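Local coordinates for ABC transporter ATP-binding protein (Sulfolobus tokodaii, PDB 2PJZ) that probably binds and hydrolyses ATP as the nucleotide-binding subunit of an ABC transporter, putatively one that carries cobalt, at residues A[162-174]-A[183-195]. Sequence-based numbering, arbitrary orientation.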
ATOM      1  N   ALA A 162      13.322 -14.121   2.485  1.00 26.68           N
ATOM      2  CA  ALA A 162      12.721 -15.007   3.479  1.00 27.21           C
ATOM      3  C   ALA A 162      11.715 -14.271   4.364  1.00 26.95           C
ATOM      4  O   ALA A 162      10.599 -14.749   4.580  1.00 26.89           O
ATOM      5  CB  ALA A 162      13.810 -15.697   4.338  1.00 27.26           C
ATOM      6  N   ARG A 163      12.109 -13.098   4.856  1.00 26.47           N
ATOM      7  CA  ARG A 163      11.230 -12.302   5.712  1.00 26.93           C
ATOM      8  C   ARG A 163      10.063 -11.681   4.940  1.00 26.05           C
ATOM      9  O   ARG A 163       9.010 -11.439   5.512  1.00 26.75           O
ATOM     10  CB  ARG A 163      12.021 -11.249   6.487  1.00 26.74           C
ATOM     11  CG  ARG A 163      12.852 -11.896   7.574  1.00 29.83           C
ATOM     12  CD  ARG A 163      13.796 -10.934   8.232  1.00 34.23           C
ATOM     13  NE  ARG A 163      14.758 -11.685   9.027  1.00 37.88           N
ATOM     14  CZ  ARG A 163      15.548 -11.164   9.952  1.00 41.57           C
ATOM     15  NH1 ARG A 163      15.507  -9.862  10.210  1.00 43.39           N
ATOM     16  NH2 ARG A 163      16.399 -11.949  10.608  1.00 42.46           N
ATOM     17  N   ARG A 164      10.248 -11.449   3.647  1.00 25.48           N
ATOM     18  CA  ARG A 164       9.137 -11.033   2.791  1.00 25.11           C
ATOM     19  C   ARG A 164       8.023 -12.074   2.770  1.00 25.24           C
ATOM     20  O   ARG A 164       6.825 -11.740   2.812  1.00 24.27           O
ATOM     21  CB  ARG A 164       9.602 -10.764   1.373  1.00 25.27           C
ATOM     22  CG  ARG A 164      10.300  -9.431   1.180  1.00 23.66           C
ATOM     23  CD  ARG A 164      10.838  -9.338  -0.220  1.00 23.62           C
ATOM     24  NE  ARG A 164      11.120  -7.952  -0.579  1.00 24.34           N
ATOM     25  CZ  ARG A 164      11.258  -7.500  -1.822  1.00 26.29           C
ATOM     26  NH1 ARG A 164      11.166  -8.326  -2.860  1.00 28.51           N
ATOM     27  NH2 ARG A 164      11.503  -6.218  -2.028  1.00 27.00           N
ATOM     28  N   HIS A 165       8.425 -13.341   2.685  1.00 24.32           N
ATOM     29  CA  HIS A 165       7.492 -14.450   2.712  1.00 23.71           C
ATOM     30  C   HIS A 165       6.789 -14.614   4.038  1.00 23.12           C
ATOM     31  O   HIS A 165       5.588 -14.908   4.071  1.00 24.24           O
ATOM     32  CB  HIS A 165       8.209 -15.737   2.291  1.00 23.46           C
ATOM     33  CG  HIS A 165       8.294 -15.879   0.809  1.00 24.05           C
ATOM     34  ND1 HIS A 165       9.161 -15.126   0.045  1.00 21.76           N
ATOM     35  CD2 HIS A 165       7.553 -16.605  -0.061  1.00 21.75           C
ATOM     36  CE1 HIS A 165       8.987 -15.423  -1.230  1.00 21.68           C
ATOM     37  NE2 HIS A 165       8.006 -16.304  -1.323  1.00 24.02           N
ATOM     38  N   VAL A 166       7.522 -14.420   5.126  1.00 21.91           N
ATOM     39  CA  VAL A 166       6.940 -14.472   6.465  1.00 21.38           C
ATOM     40  C   VAL A 166       5.901 -13.342   6.668  1.00 21.14           C
ATOM     41  O   VAL A 166       4.758 -13.603   7.077  1.00 21.09           O
ATOM     42  CB  VAL A 166       8.029 -14.465   7.565  1.00 20.97           C
ATOM     43  CG1 VAL A 166       7.399 -14.347   8.941  1.00 21.18           C
ATOM     44  CG2 VAL A 166       8.846 -15.775   7.496  1.00 21.87           C
ATOM     45  N   ILE A 167       6.279 -12.108   6.337  1.00 20.41           N
ATOM     46  CA  ILE A 167       5.366 -10.976   6.539  1.00 20.23           C
ATOM     47  C   ILE A 167       4.149 -11.052   5.595  1.00 19.72           C
ATOM     48  O   ILE A 167       3.064 -10.647   5.961  1.00 19.29           O
ATOM     49  CB  ILE A 167       6.104  -9.602   6.469  1.00 20.15           C
ATOM     50  CG1 ILE A 167       5.292  -8.496   7.171  1.00 20.49           C
ATOM     51  CG2 ILE A 167       6.424  -9.218   5.022  1.00 19.41           C
ATOM     52  CD1 ILE A 167       5.106  -8.695   8.643  1.00 20.72           C
ATOM     53  N   SER A 168       4.337 -11.606   4.399  1.00 19.97           N
ATOM     54  CA  SER A 168       3.251 -11.774   3.438  0.50 20.27           C
ATOM     55  C   SER A 168       2.189 -12.716   3.990  1.00 20.32           C
ATOM     56  O   SER A 168       1.004 -12.492   3.795  1.00 20.13           O
ATOM     57  CB  SER A 168       3.771 -12.297   2.101  0.50 19.94           C
ATOM     58  OG  SER A 168       2.743 -12.350   1.132  0.50 20.27           O
ATOM     59  N   ARG A 169       2.627 -13.766   4.678  1.00 20.41           N
ATOM     60  CA  ARG A 169       1.711 -14.709   5.314  1.00 21.55           C
ATOM     61  C   ARG A 169       0.839 -13.966   6.335  1.00 20.27           C
ATOM     62  O   ARG A 169      -0.371 -14.169   6.386  1.00 19.41           O
ATOM     63  CB  ARG A 169       2.469 -15.936   5.906  1.00 22.37           C
ATOM     64  CG  ARG A 169       2.963 -16.903   4.756  1.00 24.40           C
ATOM     65  CD  ARG A 169       4.061 -18.023   5.065  1.00 25.91           C
ATOM     66  NE  ARG A 169       4.518 -18.617   3.776  1.00 30.99           N
ATOM     67  CZ  ARG A 169       5.793 -18.746   3.357  1.00 34.91           C
ATOM     68  NH1 ARG A 169       6.809 -18.402   4.149  1.00 36.94           N
ATOM     69  NH2 ARG A 169       6.060 -19.254   2.144  1.00 33.52           N
ATOM     70  N   TYR A 170       1.434 -13.053   7.099  1.00 19.28           N
ATOM     71  CA  TYR A 170       0.647 -12.285   8.089  1.00 19.21           C
ATOM     72  C   TYR A 170      -0.263 -11.228   7.450  1.00 17.94           C
ATOM     73  O   TYR A 170      -1.372 -10.978   7.927  1.00 17.63           O
ATOM     74  CB  TYR A 170       1.577 -11.641   9.109  1.00 20.51           C
ATOM     75  CG  TYR A 170       2.134 -12.630  10.100  1.00 22.45           C
ATOM     76  CD1 TYR A 170       1.287 -13.343  10.945  1.00 23.56           C
ATOM     77  CD2 TYR A 170       3.508 -12.832  10.210  1.00 24.14           C
ATOM     78  CE1 TYR A 170       1.793 -14.251  11.863  1.00 26.57           C
ATOM     79  CE2 TYR A 170       4.027 -13.743  11.126  1.00 25.86           C
ATOM     80  CZ  TYR A 170       3.167 -14.445  11.940  1.00 25.21           C
ATOM     81  OH  TYR A 170       3.695 -15.333  12.851  1.00 26.57           O
ATOM     82  N   ILE A 171       0.245 -10.590   6.402  1.00 17.14           N
ATOM     83  CA  ILE A 171      -0.520  -9.607   5.623  1.00 17.36           C
ATOM     84  C   ILE A 171      -1.768 -10.285   5.072  1.00 18.63           C
ATOM     85  O   ILE A 171      -2.854  -9.712   5.078  1.00 17.93           O
ATOM     86  CB  ILE A 171       0.379  -8.973   4.491  1.00 17.06           C
ATOM     87  CG1 ILE A 171       1.412  -8.039   5.130  1.00 15.34           C
ATOM     88  CG2 ILE A 171      -0.468  -8.247   3.410  1.00 17.37           C
ATOM     89  CD1 ILE A 171       2.509  -7.520   4.197  1.00 17.29           C
ATOM     90  N   LYS A 172      -1.628 -11.523   4.614  1.00 18.85           N
ATOM     91  CA  LYS A 172      -2.755 -12.227   4.020  1.00 20.87           C
ATOM     92  C   LYS A 172      -3.757 -12.720   5.062  1.00 21.30           C
ATOM     93  O   LYS A 172      -4.968 -12.763   4.797  1.00 20.95           O
ATOM     94  CB  LYS A 172      -2.268 -13.311   3.051  1.00 19.82           C
ATOM     95  CG  LYS A 172      -1.469 -12.685   1.858  1.00 21.04           C
ATOM     96  CD  LYS A 172      -0.627 -13.725   1.075  1.00 24.29           C
ATOM     97  CE  LYS A 172      -1.451 -14.549   0.109  1.00 26.43           C
ATOM     98  NZ  LYS A 172      -0.510 -15.418  -0.699  1.00 31.34           N
ATOM     99  N   GLU A 173      -3.255 -13.037   6.257  1.00 21.14           N
ATOM    100  CA  GLU A 173      -4.091 -13.570   7.336  1.00 22.58           C
ATOM    101  C   GLU A 173      -4.838 -12.495   8.123  1.00 21.58           C
ATOM    102  O   GLU A 173      -5.992 -12.707   8.522  1.00 21.55           O
ATOM    103  CB  GLU A 173      -3.260 -14.430   8.285  1.00 22.28           C
ATOM    104  CG  GLU A 173      -4.028 -14.851   9.545  1.00 28.00           C
ATOM    105  CD  GLU A 173      -3.286 -15.851  10.384  1.00 34.19           C
ATOM    106  OE1 GLU A 173      -2.038 -15.952  10.217  1.00 37.59           O
ATOM    107  OE2 GLU A 173      -3.957 -16.532  11.214  1.00 36.82           O
ATOM    108  N   TYR A 174      -4.195 -11.344   8.325  1.00 20.22           N
ATOM    109  CA  TYR A 174      -4.765 -10.273   9.139  1.00 19.99           C
ATOM    110  C   TYR A 174      -5.177  -9.029   8.315  1.00 19.83           C
ATOM    111  O   TYR A 174      -4.711  -8.822   7.173  1.00 20.32           O
ATOM    112  CB  TYR A 174      -3.793  -9.923  10.277  1.00 20.00           C
ATOM    113  CG  TYR A 174      -3.593 -11.078  11.233  1.00 21.29           C
ATOM    114  CD1 TYR A 174      -4.564 -11.385  12.184  1.00 20.28           C
ATOM    115  CD2 TYR A 174      -2.458 -11.894  11.159  1.00 22.60           C
ATOM    116  CE1 TYR A 174      -4.406 -12.456  13.056  1.00 23.53           C
ATOM    117  CE2 TYR A 174      -2.285 -12.986  12.043  1.00 22.52           C
ATOM    118  CZ  TYR A 174      -3.268 -13.252  12.983  1.00 22.95           C
ATOM    119  OH  TYR A 174      -3.142 -14.307  13.871  1.00 22.87           O
ATOM    120  N   HIS A 183       5.829  -0.183  -5.246  1.00 18.05           N
ATOM    121  CA  HIS A 183       6.398   0.008  -6.575  1.00 19.95           C
ATOM    122  C   HIS A 183       7.075  -1.301  -7.056  1.00 21.99           C
ATOM    123  O   HIS A 183       7.522  -1.394  -8.205  1.00 22.20           O
ATOM    124  CB  HIS A 183       7.412   1.173  -6.564  1.00 19.97           C
ATOM    125  CG  HIS A 183       8.683   0.869  -5.835  1.00 21.46           C
ATOM    126  ND1 HIS A 183       9.802   0.370  -6.469  1.00 24.88           N
ATOM    127  CD2 HIS A 183       9.022   0.998  -4.528  1.00 22.29           C
ATOM    128  CE1 HIS A 183      10.770   0.195  -5.589  1.00 23.22           C
ATOM    129  NE2 HIS A 183      10.326   0.563  -4.403  1.00 24.66           N
ATOM    130  N   GLU A 184       7.153  -2.277  -6.156  1.00 23.17           N
ATOM    131  CA  GLU A 184       7.886  -3.533  -6.371  1.00 25.90           C
ATOM    132  C   GLU A 184       7.064  -4.640  -7.029  1.00 26.19           C
ATOM    133  O   GLU A 184       6.084  -5.111  -6.483  1.00 27.86           O
ATOM    134  CB  GLU A 184       8.440  -4.041  -5.039  1.00 25.77           C
ATOM    135  CG  GLU A 184       9.149  -2.950  -4.292  1.00 27.92           C
ATOM    136  CD  GLU A 184       9.967  -3.478  -3.169  1.00 31.05           C
ATOM    137  OE1 GLU A 184       9.371  -3.999  -2.208  1.00 32.65           O
ATOM    138  OE2 GLU A 184      11.210  -3.347  -3.243  1.00 31.39           O
ATOM    139  N   LEU A 185       7.485  -5.058  -8.204  1.00 27.17           N
ATOM    140  CA  LEU A 185       6.702  -5.993  -8.992  1.00 27.40           C
ATOM    141  C   LEU A 185       7.027  -7.443  -8.643  1.00 28.30           C
ATOM    142  O   LEU A 185       6.228  -8.340  -8.911  1.00 27.88           O
ATOM    143  CB  LEU A 185       6.943  -5.732 -10.483  1.00 27.77           C
ATOM    144  CG  LEU A 185       6.576  -4.362 -11.045  1.00 27.59           C
ATOM    145  CD1 LEU A 185       7.145  -4.226 -12.432  1.00 27.53           C
ATOM    146  CD2 LEU A 185       5.060  -4.109 -11.064  1.00 26.55           C
ATOM    147  N   ASP A 186       8.192  -7.664  -8.029  1.00 28.69           N
ATOM    148  CA  ASP A 186       8.656  -9.016  -7.695  1.00 30.12           C
ATOM    149  C   ASP A 186       7.844  -9.680  -6.574  1.00 30.11           C
ATOM    150  O   ASP A 186       8.014 -10.868  -6.283  1.00 30.52           O
ATOM    151  CB  ASP A 186      10.175  -9.011  -7.397  1.00 30.49           C
ATOM    152  CG  ASP A 186      10.555  -8.215  -6.127  1.00 33.46           C
ATOM    153  OD1 ASP A 186       9.669  -7.636  -5.454  1.00 36.77           O
ATOM    154  OD2 ASP A 186      11.769  -8.179  -5.785  1.00 35.20           O
ATOM    155  N   MET A 187       6.950  -8.911  -5.950  1.00 29.18           N
ATOM    156  CA  MET A 187       6.151  -9.443  -4.872  1.00 28.81           C
ATOM    157  C   MET A 187       4.744  -9.879  -5.282  1.00 27.63           C
ATOM    158  O   MET A 187       4.053 -10.558  -4.513  1.00 27.56           O
ATOM    159  CB  MET A 187       6.075  -8.437  -3.724  1.00 29.75           C
ATOM    160  CG  MET A 187       6.140  -9.171  -2.412  1.00 30.76           C
ATOM    161  SD  MET A 187       7.858  -9.606  -2.211  1.00 32.18           S
ATOM    162  CE  MET A 187       7.771 -11.360  -1.799  1.00 19.22           C
ATOM    163  N   LEU A 188       4.336  -9.520  -6.494  1.00 26.00           N
ATOM    164  CA  LEU A 188       2.964  -9.762  -6.942  1.00 25.13           C
ATOM    165  C   LEU A 188       2.576 -11.236  -7.040  1.00 25.78           C
ATOM    166  O   LEU A 188       1.392 -11.561  -6.944  1.00 24.65           O
ATOM    167  CB  LEU A 188       2.693  -9.054  -8.264  1.00 24.25           C
ATOM    168  CG  LEU A 188       2.693  -7.520  -8.237  1.00 24.35           C
ATOM    169  CD1 LEU A 188       2.541  -6.981  -9.654  1.00 23.84           C
ATOM    170  CD2 LEU A 188       1.587  -6.963  -7.313  1.00 25.76           C
ATOM    171  N   ASN A 189       3.575 -12.119  -7.224  1.00 26.22           N
ATOM    172  CA  ASN A 189       3.335 -13.551  -7.394  1.00 27.29           C
ATOM    173  C   ASN A 189       2.766 -14.178  -6.134  1.00 27.44           C
ATOM    174  O   ASN A 189       2.261 -15.296  -6.163  1.00 28.05           O
ATOM    175  CB  ASN A 189       4.636 -14.262  -7.758  1.00 27.71           C
ATOM    176  CG  ASN A 189       5.630 -14.221  -6.629  1.00 30.88           C
ATOM    177  OD1 ASN A 189       6.472 -13.318  -6.558  1.00 34.72           O
ATOM    178  ND2 ASN A 189       5.504 -15.157  -5.697  1.00 33.78           N
ATOM    179  N   LEU A 190       2.891 -13.478  -5.016  1.00 27.28           N
ATOM    180  CA  LEU A 190       2.295 -13.948  -3.763  1.00 27.87           C
ATOM    181  C   LEU A 190       0.887 -13.379  -3.562  1.00 27.55           C
ATOM    182  O   LEU A 190       0.220 -13.709  -2.587  1.00 28.03           O
ATOM    183  CB  LEU A 190       3.179 -13.562  -2.572  1.00 27.78           C
ATOM    184  CG  LEU A 190       4.449 -14.393  -2.332  1.00 29.31           C
ATOM    185  CD1 LEU A 190       5.172 -13.829  -1.127  1.00 28.53           C
ATOM    186  CD2 LEU A 190       4.109 -15.872  -2.118  1.00 30.80           C
ATOM    187  N   TYR A 191       0.437 -12.540  -4.494  1.00 26.71           N
ATOM    188  CA  TYR A 191      -0.835 -11.841  -4.330  1.00 25.46           C
ATOM    189  C   TYR A 191      -1.786 -12.017  -5.496  1.00 24.84           C
ATOM    190  O   TYR A 191      -2.572 -11.125  -5.781  1.00 24.06           O
ATOM    191  CB  TYR A 191      -0.589 -10.356  -4.016  1.00 24.89           C
ATOM    192  CG  TYR A 191       0.003 -10.178  -2.653  1.00 24.08           C
ATOM    193  CD1 TYR A 191      -0.811  -9.985  -1.534  1.00 22.24           C
ATOM    194  CD2 TYR A 191       1.387 -10.269  -2.459  1.00 24.71           C
ATOM    195  CE1 TYR A 191      -0.257  -9.857  -0.261  1.00 23.82           C
ATOM    196  CE2 TYR A 191       1.939 -10.145  -1.198  1.00 24.65           C
ATOM    197  CZ  TYR A 191       1.115  -9.930  -0.106  1.00 24.67           C
ATOM    198  OH  TYR A 191       1.684  -9.808   1.138  1.00 26.96           O
ATOM    199  N   LYS A 192      -1.759 -13.202  -6.116  1.00 24.16           N
ATOM    200  CA  LYS A 192      -2.564 -13.514  -7.306  1.00 24.24           C
ATOM    201  C   LYS A 192      -4.048 -13.385  -7.068  1.00 23.91           C
ATOM    202  O   LYS A 192      -4.795 -12.986  -7.982  1.00 24.21           O
ATOM    203  CB  LYS A 192      -2.266 -14.940  -7.815  1.00 24.72           C
ATOM    204  CG  LYS A 192      -0.818 -15.185  -8.125  1.00 24.97           C
ATOM    205  CD  LYS A 192      -0.532 -16.671  -8.464  1.00 26.61           C
ATOM    206  CE  LYS A 192       0.852 -16.786  -9.098  1.00 30.68           C
ATOM    207  NZ  LYS A 192       1.081 -18.164  -9.665  1.00 34.65           N
ATOM    208  N   GLU A 193      -4.489 -13.688  -5.853  1.00 24.00           N
ATOM    209  CA  GLU A 193      -5.928 -13.645  -5.564  1.00 25.42           C
ATOM    210  C   GLU A 193      -6.441 -12.219  -5.296  1.00 24.53           C
ATOM    211  O   GLU A 193      -7.643 -12.007  -5.039  1.00 24.24           O
ATOM    212  CB  GLU A 193      -6.288 -14.629  -4.425  1.00 27.16           C
ATOM    213  CG  GLU A 193      -5.744 -14.293  -3.020  1.00 31.22           C
ATOM    214  CD  GLU A 193      -4.286 -14.701  -2.717  1.00 37.04           C
ATOM    215  OE1 GLU A 193      -4.088 -15.321  -1.633  1.00 39.54           O
ATOM    216  OE2 GLU A 193      -3.348 -14.373  -3.493  1.00 34.50           O
ATOM    217  N   TYR A 194      -5.544 -11.240  -5.402  1.00 23.30           N
ATOM    218  CA  TYR A 194      -5.871  -9.837  -5.043  1.00 22.56           C
ATOM    219  C   TYR A 194      -6.134  -9.008  -6.263  1.00 20.51           C
ATOM    220  O   TYR A 194      -5.734  -9.400  -7.352  1.00 20.22           O
ATOM    221  CB  TYR A 194      -4.735  -9.216  -4.235  1.00 23.82           C
ATOM    222  CG  TYR A 194      -4.654  -9.783  -2.862  1.00 26.47           C
ATOM    223  CD1 TYR A 194      -4.641  -8.965  -1.739  1.00 29.09           C
ATOM    224  CD2 TYR A 194      -4.577 -11.160  -2.678  1.00 28.31           C
ATOM    225  CE1 TYR A 194      -4.574  -9.538  -0.447  1.00 31.89           C
ATOM    226  CE2 TYR A 194      -4.532 -11.719  -1.433  1.00 30.88           C
ATOM    227  CZ  TYR A 194      -4.533 -10.925  -0.323  1.00 29.89           C
ATOM    228  OH  TYR A 194      -4.473 -11.567   0.893  1.00 30.79           O
ATOM    229  N   LYS A 195      -6.847  -7.889  -6.100  1.00 17.62           N
ATOM    230  CA  LYS A 195      -7.056  -6.943  -7.178  1.00 15.34           C
ATOM    231  C   LYS A 195      -6.001  -5.838  -7.058  1.00 13.59           C
ATOM    232  O   LYS A 195      -5.600  -5.472  -5.933  1.00 12.35           O
ATOM    233  CB  LYS A 195      -8.440  -6.289  -7.101  1.00 16.41           C
ATOM    234  CG  LYS A 195      -9.629  -7.239  -7.334  1.00 18.61           C
ATOM    235  CD  LYS A 195     -10.910  -6.418  -7.341  1.00 24.76           C
ATOM    236  CE  LYS A 195     -12.136  -7.309  -7.181  1.00 26.03           C
ATOM    237  NZ  LYS A 195     -13.158  -6.506  -6.446  1.00 28.02           N
TER
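R164 reaches from helix 161-173 to two acidic residues at once, as arginine's long side chain and forked head allow. NH1 lies 3.0 Å from OD2 of D186, which meets the guanidinium at its edge and in its plane, although the carboxylate itself is turned nearly perpendicular, at 87°. The other branch, NH2, forms a salt bridge with OE1 of E184 at 3.1 Å, while NE is taken by the backbone oxygen of F156, so three partners fix the rotation of the head. Alongside the arginine's methylenes, the bent chain of M187 sets its sulfur SD 3.6 Å from CD of R164. An alanine in place of R164 would probably leave the carboxylates of E184 and D186 without the positive charge they share, and would strip the methylenes from M187's sulfur. One turn on, L190 sends CD1 over a face of the H165 imidazole, whose ND1 is bonded to the backbone oxygen of A161, a CH-pi contact 3.9 Å from the ring centroid.

In the P-loop NTPase fold of ABC ATPases, this helix and the loop 183-194 flank strand 177-182 in sequence, the loop leading on to strand 195-200; H183 bonds E154 and E157, and its place just after the strand is consistent with the H-loop histidine.

S168 is small enough to admit the Y191 phenol: in one of its two conformers OG, anti to the backbone N (chi1 -175°), lies 2.8 Å from OH of Y191, a provisional contact. CG2 of I171 rests at the edge of that ring. K172 runs obliquely past Y191, and its CG lies 3.3 Å from OH of Y194, a hydroxyl hydrogen-bonded to K32. A bend at chi3 (79°) then carries NZ to 2.6 Å from O of L190, in the carbonyl plane, with E193 a more distant ionic partner.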